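Local coordinates for putative capsular polysaccharide biosynthesis protein (Streptococcus pneumoniae serotype 4, PDB 6EWJ) that is a putative sugar aminotransferase of teichoic acid biosynthesis that probably works with pyridoxal phosphate as cofactor, at residues T113-M116 / D117-L120; S183-K186 / G187-S190; T313-S316 / S317-L320. All coordinates share one frame; numbering follows the deposited sequence.

Contact 1 of 3, residues T113-M116 / D117-L120; sequences TFEM and DYDL
Tyr118, the first residue of helix 118-124, reaches back over the loop before it to meet Met116 and Glu115. From CB, its CG is set anti to the carbonyl carbon (chi1 -66°), which carries the ring back over the Met116-Asp117 peptide. The carbonyl oxygen of Met116 lies over one face, offset toward the rim: Tyr118 CG is 3.6 Å from Met116 O, and CD2 and CE2 each approach that oxygen to 3.2 Å. Farther out, Tyr118 CZ comes 3.3 Å from Glu115 OE1, which sits at the ring edge and near its plane. At the tip Tyr118 OH donates a short hydrogen bond, 2.6 Å, to Glu115 OE1, on the lone pair turned away from the other carboxylate oxygen; ring and carboxylate planes are 66° apart. A water donates a hydrogen bond to Tyr118 OH, 3.1 Å from the water oxygen, and accepts one from Met116 N.

One residue back, Asp117 is the N-cap. Its OD1 takes a nearly straight bond from Leu120 N (3.0 Å), which meets it from above the carboxylate plane, and a weak one from Asp119 N, an apt job for a short acidic chain at the positive end of a helix. Met116, buried and apolar, packs on strands 82-86 and 103-107, whereas the side chain of Tyr118 touches Arg146 and Leu147 of helix 144-153.

Glu115 OE1 also accepts from Asp143 N. Two donors on one oxygen would be expected to favour the ionised carboxylate and restrict its rotation, while the Tyr118 hydroxyl is oriented by its bonds to Glu115 and the water.

Contact 2 of 3, residues S183-K186 / G187-S190; sequences STYK and GQPS. Unlike the reference sequence in segment 183-186: Thr184 (reference Ile).
The carbonyl oxygen of Tyr185 is gripped twice by Gln188, by backbone and by side chain. Gln188 N lies 3.0 Å from Tyr185 O and stands well above the carbonyl plane, as the tight turn dictates. From the opposite face comes Gln188 NE2, 3.1 Å from Tyr185 O, with the oxygen close to the plane of the amide. Glutamine suits the place because its extended chain is long enough to put an amide N-H beside Tyr185 O; CG set anti to the carbonyl carbon (chi1 -46°) brings the amide alongside the Tyr185 ring, the two planes 33° apart.

Residues 185 to 188 form a type I' turn, closing a beta hairpin with a two-residue loop. Both loop residues have positive phi: Lys186 takes this left-handed conformation without glycine's freedom, and glycine suits position 187, where a CB would run into Lys186 O. Below the turn, Tyr185 N donates to Gln188 O (3.0 Å), completing a hydrogen-bonded pair, and Ser190 N donates to Ser183 O (2.9 Å). Between them Thr184 and Pro189 make the non-hydrogen-bonded pair; proline, lacking an N-H, loses no hairpin bond there. Water 2 spans the loop, bonded to Thr184 OG1 (2.8 Å) and accepting from Gly187 N.

The Lys186 chain runs over the face of Tyr185, its CG 4.0 Å above the ring centre, on its way to a salt bridge with Asp145, whose backbone N also bonds Tyr185 OH.

With two donors on one carbonyl, the turn is held by more than its backbone bond, and the bond through NE2 restricts the rotation of the Gln188 amide.

Contact 3 of 3, residues T313-S316 / S317-L320; sequences TVES and SRHL
Arg318 and Glu315, three residues apart, join in a salt bridge across the bend that follows strand 314-315. The strongest link runs from Arg318 NH1 to Glu315 OE2, 2.9 Å: the oxygen lies near the guanidinium plane, at its edge, but the nitrogen stands over the carboxylate, 75° out of its plane. The two flat groups are thus steeply tilted rather than coplanar, and the bonds of Arg318 NH2 to Glu315 OE1 (3.4 Å) and OE2 (3.3 Å) are weak. Arg318 NH1 also comes within 2.9 Å of Ser316 O, at too poor an angle for a hydrogen bond.

The turn that positions Arg318 is made by Ser316: its OG, anti to its own nitrogen (chi1 174°), accepts from Arg318 N over 2.9 Å, an ST turn that a small hydroxyl residue can make in a buried spot. Arg318 itself has positive phi, and its extended side chain turns back past Ser316 to Glu315, packing on Lys289 and Val292 of helix 268-299.

Farther out, His309 ND1 bonds Ser316 OG; just beyond, the ring of His319 meets that of His179, which binds pyridoxal phosphate when the cofactor is present.

The carboxylate of Glu315, with Lys310 and Lys289 adding long, weak ion pairs, would be expected to stay ionised and to offset the buried charge of Arg318.

Overall arrangement
From the N terminus, the three contacts follow in series, none nested in or crossing another. Contact 1 comes first, where the loop after strand 103-107 enters helix 118-124. Contact 2 closes the hairpin 184-185/188-189, and contact 3 bends the chain between strands 314-315 and 321-325. Contact 1 stands apart, its centre about 20 Å from that of contact 2 and 18 Å from that of contact 3. The latter two touch: strands 184-185 and 314-315 are neighbours in a three-stranded antiparallel sheet, where Lys186 N probably bonds Thr313 O and Ser183 OG meets Ser317 OG. Sequence-distant parts are thereby joined beside His179.

Contact 1 of 3, residues T113-M116 / D117-L120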
ATOM      1  N   THR A 113       1.137   2.014 -34.259  1.00 28.09           N
ATOM      2  CA  THR A 113       0.469   1.587 -33.075  1.00 26.61           C
ATOM      3  C   THR A 113       1.468   1.642 -31.912  1.00 24.88           C
ATOM      4  O   THR A 113       2.691   1.584 -32.110  1.00 25.07           O
ATOM      5  CB  THR A 113      -0.161   0.159 -33.180  1.00 26.62           C
ATOM      6  OG1 THR A 113      -0.922  -0.114 -32.020  1.00 26.61           O
ATOM      7  CG2 THR A 113       0.889  -0.951 -33.361  1.00 26.96           C
ATOM      8  N   PHE A 114       0.899   1.693 -30.727  1.00 23.15           N
ATOM      9  CA  PHE A 114       1.657   1.716 -29.494  1.00 21.58           C
ATOM     10  C   PHE A 114       2.354   0.408 -29.209  1.00 21.55           C
ATOM     11  O   PHE A 114       3.263   0.376 -28.358  1.00 21.27           O
ATOM     12  CB  PHE A 114       0.744   2.081 -28.322  1.00 20.99           C
ATOM     13  CG  PHE A 114      -0.318   1.060 -28.061  1.00 20.38           C
ATOM     14  CD1 PHE A 114      -0.044  -0.037 -27.278  1.00 19.63           C
ATOM     15  CD2 PHE A 114      -1.549   1.155 -28.717  1.00 20.61           C
ATOM     16  CE1 PHE A 114      -0.992  -0.969 -27.057  1.00 19.80           C
ATOM     17  CE2 PHE A 114      -2.502   0.215 -28.508  1.00 20.73           C
ATOM     18  CZ  PHE A 114      -2.230  -0.857 -27.678  1.00 20.44           C
ATOM     19  N   GLU A 115       1.900  -0.688 -29.823  1.00 21.45           N
ATOM     20  CA  GLU A 115       2.399  -2.009 -29.447  1.00 21.41           C
ATOM     21  C   GLU A 115       3.871  -2.169 -29.750  1.00 22.13           C
ATOM     22  O   GLU A 115       4.412  -1.527 -30.667  1.00 23.52           O
ATOM     23  CB  GLU A 115       1.634  -3.121 -30.145  1.00 22.07           C
ATOM     24  CG  GLU A 115       0.169  -3.323 -29.705  1.00 21.51           C
ATOM     25  CD  GLU A 115      -0.435  -4.550 -30.373  1.00 21.93           C
ATOM     26  OE1 GLU A 115       0.126  -5.647 -30.191  1.00 21.55           O
ATOM     27  OE2 GLU A 115      -1.491  -4.445 -31.066  1.00 22.29           O
ATOM     28  N   MET A 116       4.529  -3.016 -28.972  1.00 22.09           N
ATOM     29  CA  MET A 116       5.915  -3.375 -29.224  1.00 22.69           C
ATOM     30  C   MET A 116       6.059  -3.952 -30.644  1.00 23.51           C
ATOM     31  O   MET A 116       5.150  -4.654 -31.158  1.00 23.00           O
ATOM     32  CB  MET A 116       6.427  -4.390 -28.221  1.00 23.02           C
ATOM     33  CG  MET A 116       6.754  -3.785 -26.874  1.00 22.53           C
ATOM     34  SD  MET A 116       7.386  -4.964 -25.691  1.00 23.59           S
ATOM     35  CE  MET A 116       5.864  -5.892 -25.353  1.00 22.94           C
ATOM     36  N   ASP A 117       7.166  -3.590 -31.291  1.00 23.60           N
ATOM     37  CA  ASP A 117       7.607  -4.251 -32.487  1.00 24.55           C
ATOM     38  C   ASP A 117       8.031  -5.641 -32.034  1.00 24.65           C
ATOM     39  O   ASP A 117       8.955  -5.781 -31.251  1.00 24.42           O
ATOM     40  CB  ASP A 117       8.762  -3.442 -33.114  1.00 25.32           C
ATOM     41  CG  ASP A 117       9.369  -4.097 -34.332  1.00 26.52           C
ATOM     42  OD1 ASP A 117       9.502  -5.333 -34.375  1.00 27.45           O
ATOM     43  OD2 ASP A 117       9.784  -3.349 -35.237  1.00 28.05           O
ATOM     44  N   TYR A 118       7.312  -6.672 -32.502  1.00 25.16           N
ATOM     45  CA  TYR A 118       7.465  -8.023 -31.940  1.00 25.30           C
ATOM     46  C   TYR A 118       8.678  -8.738 -32.469  1.00 26.72           C
ATOM     47  O   TYR A 118       9.065  -9.748 -31.903  1.00 26.76           O
ATOM     48  CB  TYR A 118       6.157  -8.853 -32.117  1.00 25.30           C
ATOM     49  CG  TYR A 118       5.043  -8.265 -31.310  1.00 24.11           C
ATOM     50  CD1 TYR A 118       5.085  -8.316 -29.919  1.00 23.34           C
ATOM     51  CD2 TYR A 118       3.999  -7.573 -31.894  1.00 23.91           C
ATOM     52  CE1 TYR A 118       4.096  -7.772 -29.138  1.00 22.37           C
ATOM     53  CE2 TYR A 118       3.000  -6.994 -31.103  1.00 23.03           C
ATOM     54  CZ  TYR A 118       3.076  -7.087 -29.695  1.00 22.26           C
ATOM     55  OH  TYR A 118       2.117  -6.524 -28.842  1.00 20.63           O
ATOM     56  N   ASP A 119       9.233  -8.230 -33.576  1.00 28.21           N
ATOM     57  CA  ASP A 119      10.499  -8.715 -34.094  1.00 30.09           C
ATOM     58  C   ASP A 119      11.589  -8.236 -33.161  1.00 29.34           C
ATOM     59  O   ASP A 119      12.448  -9.028 -32.767  1.00 29.63           O
ATOM     60  CB  ASP A 119      10.777  -8.188 -35.506  1.00 32.05           C
ATOM     61  CG  ASP A 119       9.756  -8.686 -36.527  1.00 34.28           C
ATOM     62  OD1 ASP A 119       9.370  -9.881 -36.461  1.00 35.85           O
ATOM     63  OD2 ASP A 119       9.382  -7.901 -37.431  1.00 36.69           O
ATOM     64  N   LEU A 120      11.545  -6.948 -32.827  1.00 27.92           N
ATOM     65  CA  LEU A 120      12.513  -6.397 -31.878  1.00 27.74           C
ATOM     66  C   LEU A 120      12.343  -7.033 -30.487  1.00 27.33           C
ATOM     67  O   LEU A 120      13.317  -7.224 -29.784  1.00 27.24           O
ATOM     68  CB  LEU A 120      12.399  -4.881 -31.804  1.00 27.20           C
ATOM     69  CG  LEU A 120      12.829  -4.056 -33.035  1.00 27.66           C
ATOM     70  CD1 LEU A 120      12.579  -2.585 -32.763  1.00 27.22           C
ATOM     71  CD2 LEU A 120      14.291  -4.274 -33.414  1.00 28.90           C
TER
HETATM   72  O   HOH W   1       3.270  -4.579 -26.783  1.00 17.54           O

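Contact 2 of 3, residues S183-K186 / G187-S190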
ATOM      1  N   SER A 183     -12.095  -4.724 -21.616  1.00 22.34           N
ATOM      2  CA  SER A 183     -11.677  -4.850 -22.995  1.00 23.17           C
ATOM      3  C   SER A 183     -11.717  -6.331 -23.388  1.00 23.42           C
ATOM      4  O   SER A 183     -11.637  -7.199 -22.527  1.00 22.71           O
ATOM      5  CB  SER A 183     -10.253  -4.305 -23.192  1.00 22.51           C
ATOM      6  OG  SER A 183     -10.192  -2.923 -22.844  1.00 22.92           O
ATOM      7  N   THR A 184     -11.848  -6.597 -24.681  1.00 23.76           N
ATOM      8  CA  THR A 184     -11.766  -7.965 -25.217  1.00 24.50           C
ATOM      9  C   THR A 184     -10.815  -8.085 -26.426  1.00 24.49           C
ATOM     10  O   THR A 184     -10.565  -7.133 -27.139  1.00 24.46           O
ATOM     11  CB  THR A 184     -13.130  -8.496 -25.667  1.00 25.86           C
ATOM     12  OG1 THR A 184     -13.563  -7.678 -26.736  1.00 26.57           O
ATOM     13  CG2 THR A 184     -14.145  -8.477 -24.520  1.00 25.71           C
ATOM     14  N   TYR A 185     -10.259  -9.286 -26.567  1.00 25.25           N
ATOM     15  CA  TYR A 185      -9.363  -9.706 -27.636  1.00 25.27           C
ATOM     16  C   TYR A 185      -9.891 -11.040 -28.117  1.00 27.14           C
ATOM     17  O   TYR A 185      -9.893 -12.020 -27.373  1.00 26.76           O
ATOM     18  CB  TYR A 185      -7.958  -9.905 -27.094  1.00 24.71           C
ATOM     19  CG  TYR A 185      -6.977 -10.493 -28.045  1.00 24.46           C
ATOM     20  CD1 TYR A 185      -6.436  -9.722 -29.016  1.00 24.43           C
ATOM     21  CD2 TYR A 185      -6.530 -11.797 -27.913  1.00 24.98           C
ATOM     22  CE1 TYR A 185      -5.551 -10.253 -29.947  1.00 24.99           C
ATOM     23  CE2 TYR A 185      -5.635 -12.350 -28.818  1.00 25.44           C
ATOM     24  CZ  TYR A 185      -5.155 -11.559 -29.849  1.00 25.12           C
ATOM     25  OH  TYR A 185      -4.237 -12.033 -30.734  1.00 25.45           O
ATOM     26  N   LYS A 186     -10.340 -11.072 -29.374  1.00 29.21           N
ATOM     27  CA  LYS A 186     -10.950 -12.243 -29.984  1.00 31.12           C
ATOM     28  C   LYS A 186     -12.096 -12.730 -29.119  1.00 31.60           C
ATOM     29  O   LYS A 186     -12.243 -13.919 -28.892  1.00 32.35           O
ATOM     30  CB  LYS A 186      -9.901 -13.319 -30.248  1.00 32.67           C
ATOM     31  CG  LYS A 186      -8.881 -12.834 -31.294  1.00 33.47           C
ATOM     32  CD  LYS A 186      -7.837 -13.867 -31.655  1.00 35.26           C
ATOM     33  CE  LYS A 186      -6.978 -13.350 -32.797  1.00 36.17           C
ATOM     34  NZ  LYS A 186      -6.837 -14.365 -33.835  1.00 38.59           N
ATOM     35  N   GLY A 187     -12.888 -11.777 -28.614  1.00 30.85           N
ATOM     36  CA  GLY A 187     -14.027 -12.090 -27.774  1.00 31.56           C
ATOM     37  C   GLY A 187     -13.743 -12.456 -26.326  1.00 31.08           C
ATOM     38  O   GLY A 187     -14.715 -12.708 -25.583  1.00 31.86           O
ATOM     39  N   GLN A 188     -12.471 -12.519 -25.912  1.00 29.56           N
ATOM     40  CA  GLN A 188     -12.152 -12.943 -24.545  1.00 29.43           C
ATOM     41  C   GLN A 188     -11.781 -11.725 -23.698  1.00 27.19           C
ATOM     42  O   GLN A 188     -11.055 -10.854 -24.183  1.00 26.00           O
ATOM     43  CB  GLN A 188     -10.990 -13.911 -24.510  1.00 31.09           C
ATOM     44  CG  GLN A 188     -10.960 -15.071 -25.488  1.00 33.88           C
ATOM     45  CD  GLN A 188      -9.520 -15.537 -25.717  1.00 36.02           C
ATOM     46  OE1 GLN A 188      -9.102 -16.538 -25.161  1.00 38.55           O
ATOM     47  NE2 GLN A 188      -8.742 -14.781 -26.538  1.00 36.75           N
ATOM     48  N   PRO A 189     -12.220 -11.681 -22.434  1.00 25.95           N
ATOM     49  CA  PRO A 189     -11.966 -10.495 -21.586  1.00 24.56           C
ATOM     50  C   PRO A 189     -10.547 -10.398 -21.167  1.00 23.80           C
ATOM     51  O   PRO A 189      -9.904 -11.406 -20.872  1.00 24.26           O
ATOM     52  CB  PRO A 189     -12.879 -10.716 -20.363  1.00 24.54           C
ATOM     53  CG  PRO A 189     -13.391 -12.098 -20.468  1.00 25.42           C
ATOM     54  CD  PRO A 189     -13.223 -12.585 -21.851  1.00 26.12           C
ATOM     55  N   SER A 190     -10.037  -9.179 -21.126  1.00 23.58           N
ATOM     56  CA  SER A 190      -8.709  -8.929 -20.546  1.00 23.14           C
ATOM     57  C   SER A 190      -8.773  -9.486 -19.132  1.00 22.27           C
ATOM     58  O   SER A 190      -9.851  -9.427 -18.484  1.00 21.91           O
ATOM     59  CB  SER A 190      -8.336  -7.456 -20.574  1.00 22.98           C
ATOM     60  OG  SER A 190      -6.922  -7.333 -20.420  1.00 23.86           O
TER
HETATM   61  O   HOH W   2     -12.470  -8.781 -29.054  1.00 17.38           O

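Contact 3 of 3, residues T313-S316 / S317-L320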
ATOM      1  N   THR A 313      -9.722  -7.747 -34.112  1.00 29.88           N
ATOM      2  CA  THR A 313      -9.463  -8.542 -32.890  1.00 29.04           C
ATOM      3  C   THR A 313      -9.865  -7.908 -31.560  1.00 28.06           C
ATOM      4  O   THR A 313     -10.050  -8.636 -30.582  1.00 28.45           O
ATOM      5  CB  THR A 313      -7.985  -8.948 -32.782  1.00 28.49           C
ATOM      6  OG1 THR A 313      -7.158  -7.777 -32.721  1.00 27.90           O
ATOM      7  CG2 THR A 313      -7.583  -9.801 -33.949  1.00 29.88           C
ATOM      8  N   VAL A 314     -10.004  -6.582 -31.489  1.00 27.31           N
ATOM      9  CA  VAL A 314     -10.168  -5.903 -30.219  1.00 26.08           C
ATOM     10  C   VAL A 314     -11.474  -5.132 -30.151  1.00 26.60           C
ATOM     11  O   VAL A 314     -11.823  -4.403 -31.092  1.00 28.19           O
ATOM     12  CB  VAL A 314      -8.996  -4.909 -29.956  1.00 24.67           C
ATOM     13  CG1 VAL A 314      -9.226  -4.018 -28.692  1.00 23.54           C
ATOM     14  CG2 VAL A 314      -7.710  -5.688 -29.857  1.00 24.46           C
ATOM     15  N   GLU A 315     -12.154  -5.264 -29.022  1.00 26.18           N
ATOM     16  CA  GLU A 315     -13.128  -4.276 -28.574  1.00 26.60           C
ATOM     17  C   GLU A 315     -12.558  -3.639 -27.296  1.00 24.56           C
ATOM     18  O   GLU A 315     -12.553  -4.249 -26.203  1.00 23.08           O
ATOM     19  CB  GLU A 315     -14.491  -4.922 -28.293  1.00 28.50           C
ATOM     20  CG  GLU A 315     -15.570  -4.010 -27.676  1.00 30.17           C
ATOM     21  CD  GLU A 315     -16.332  -3.156 -28.654  1.00 31.58           C
ATOM     22  OE1 GLU A 315     -16.018  -3.123 -29.848  1.00 34.64           O
ATOM     23  OE2 GLU A 315     -17.260  -2.452 -28.218  1.00 33.57           O
ATOM     24  N   SER A 316     -12.111  -2.397 -27.433  1.00 23.76           N
ATOM     25  CA  SER A 316     -11.509  -1.664 -26.316  1.00 22.27           C
ATOM     26  C   SER A 316     -12.540  -1.226 -25.312  1.00 22.02           C
ATOM     27  O   SER A 316     -13.666  -0.949 -25.674  1.00 22.59           O
ATOM     28  CB  SER A 316     -10.743  -0.422 -26.854  1.00 22.26           C
ATOM     29  OG  SER A 316     -10.254   0.401 -25.788  1.00 21.88           O
ATOM     30  N   SER A 317     -12.141  -1.179 -24.031  1.00 21.06           N
ATOM     31  CA  SER A 317     -12.953  -0.548 -22.958  1.00 20.97           C
ATOM     32  C   SER A 317     -13.060   0.963 -23.088  1.00 20.86           C
ATOM     33  O   SER A 317     -13.830   1.573 -22.378  1.00 20.55           O
ATOM     34  CB  SER A 317     -12.410  -0.916 -21.560  1.00 20.26           C
ATOM     35  OG  SER A 317     -11.022  -0.589 -21.476  1.00 19.81           O
ATOM     36  N   ARG A 318     -12.248   1.563 -23.973  1.00 21.23           N
ATOM     37  CA  ARG A 318     -12.328   2.972 -24.346  1.00 21.71           C
ATOM     38  C   ARG A 318     -12.010   3.864 -23.160  1.00 21.14           C
ATOM     39  O   ARG A 318     -12.850   4.678 -22.709  1.00 20.88           O
ATOM     40  CB  ARG A 318     -13.666   3.304 -24.983  1.00 23.32           C
ATOM     41  CG  ARG A 318     -13.876   2.550 -26.303  1.00 24.32           C
ATOM     42  CD  ARG A 318     -15.261   2.747 -26.856  1.00 25.72           C
ATOM     43  NE  ARG A 318     -15.455   2.049 -28.127  1.00 26.41           N
ATOM     44  CZ  ARG A 318     -15.789   0.763 -28.284  1.00 27.17           C
ATOM     45  NH1 ARG A 318     -15.942  -0.044 -27.214  1.00 27.57           N
ATOM     46  NH2 ARG A 318     -15.948   0.280 -29.511  1.00 27.56           N
ATOM     47  N   HIS A 319     -10.820   3.633 -22.624  1.00 20.18           N
ATOM     48  CA  HIS A 319     -10.321   4.404 -21.441  1.00 19.83           C
ATOM     49  C   HIS A 319      -9.681   5.765 -21.771  1.00 19.61           C
ATOM     50  O   HIS A 319     -10.004   6.767 -21.147  1.00 20.01           O
ATOM     51  CB  HIS A 319      -9.316   3.558 -20.658  1.00 19.11           C
ATOM     52  CG  HIS A 319      -8.686   4.317 -19.550  1.00 18.57           C
ATOM     53  ND1 HIS A 319      -9.429   4.988 -18.606  1.00 18.81           N
ATOM     54  CD2 HIS A 319      -7.402   4.655 -19.332  1.00 18.35           C
ATOM     55  CE1 HIS A 319      -8.618   5.667 -17.826  1.00 18.28           C
ATOM     56  NE2 HIS A 319      -7.384   5.464 -18.238  1.00 18.15           N
ATOM     57  N   LEU A 320      -8.849   5.797 -22.806  1.00 19.04           N
ATOM     58  CA  LEU A 320      -8.277   7.065 -23.319  1.00 18.84           C
ATOM     59  C   LEU A 320      -8.553   7.280 -24.796  1.00 19.66           C
ATOM     60  O   LEU A 320      -8.448   6.326 -25.612  1.00 19.44           O
ATOM     61  CB  LEU A 320      -6.777   7.055 -23.144  1.00 18.29           C
ATOM     62  CG  LEU A 320      -6.276   6.967 -21.676  1.00 17.49           C
ATOM     63  CD1 LEU A 320      -4.780   6.754 -21.718  1.00 17.21           C
ATOM     64  CD2 LEU A 320      -6.647   8.188 -20.858  1.00 17.66           C
TER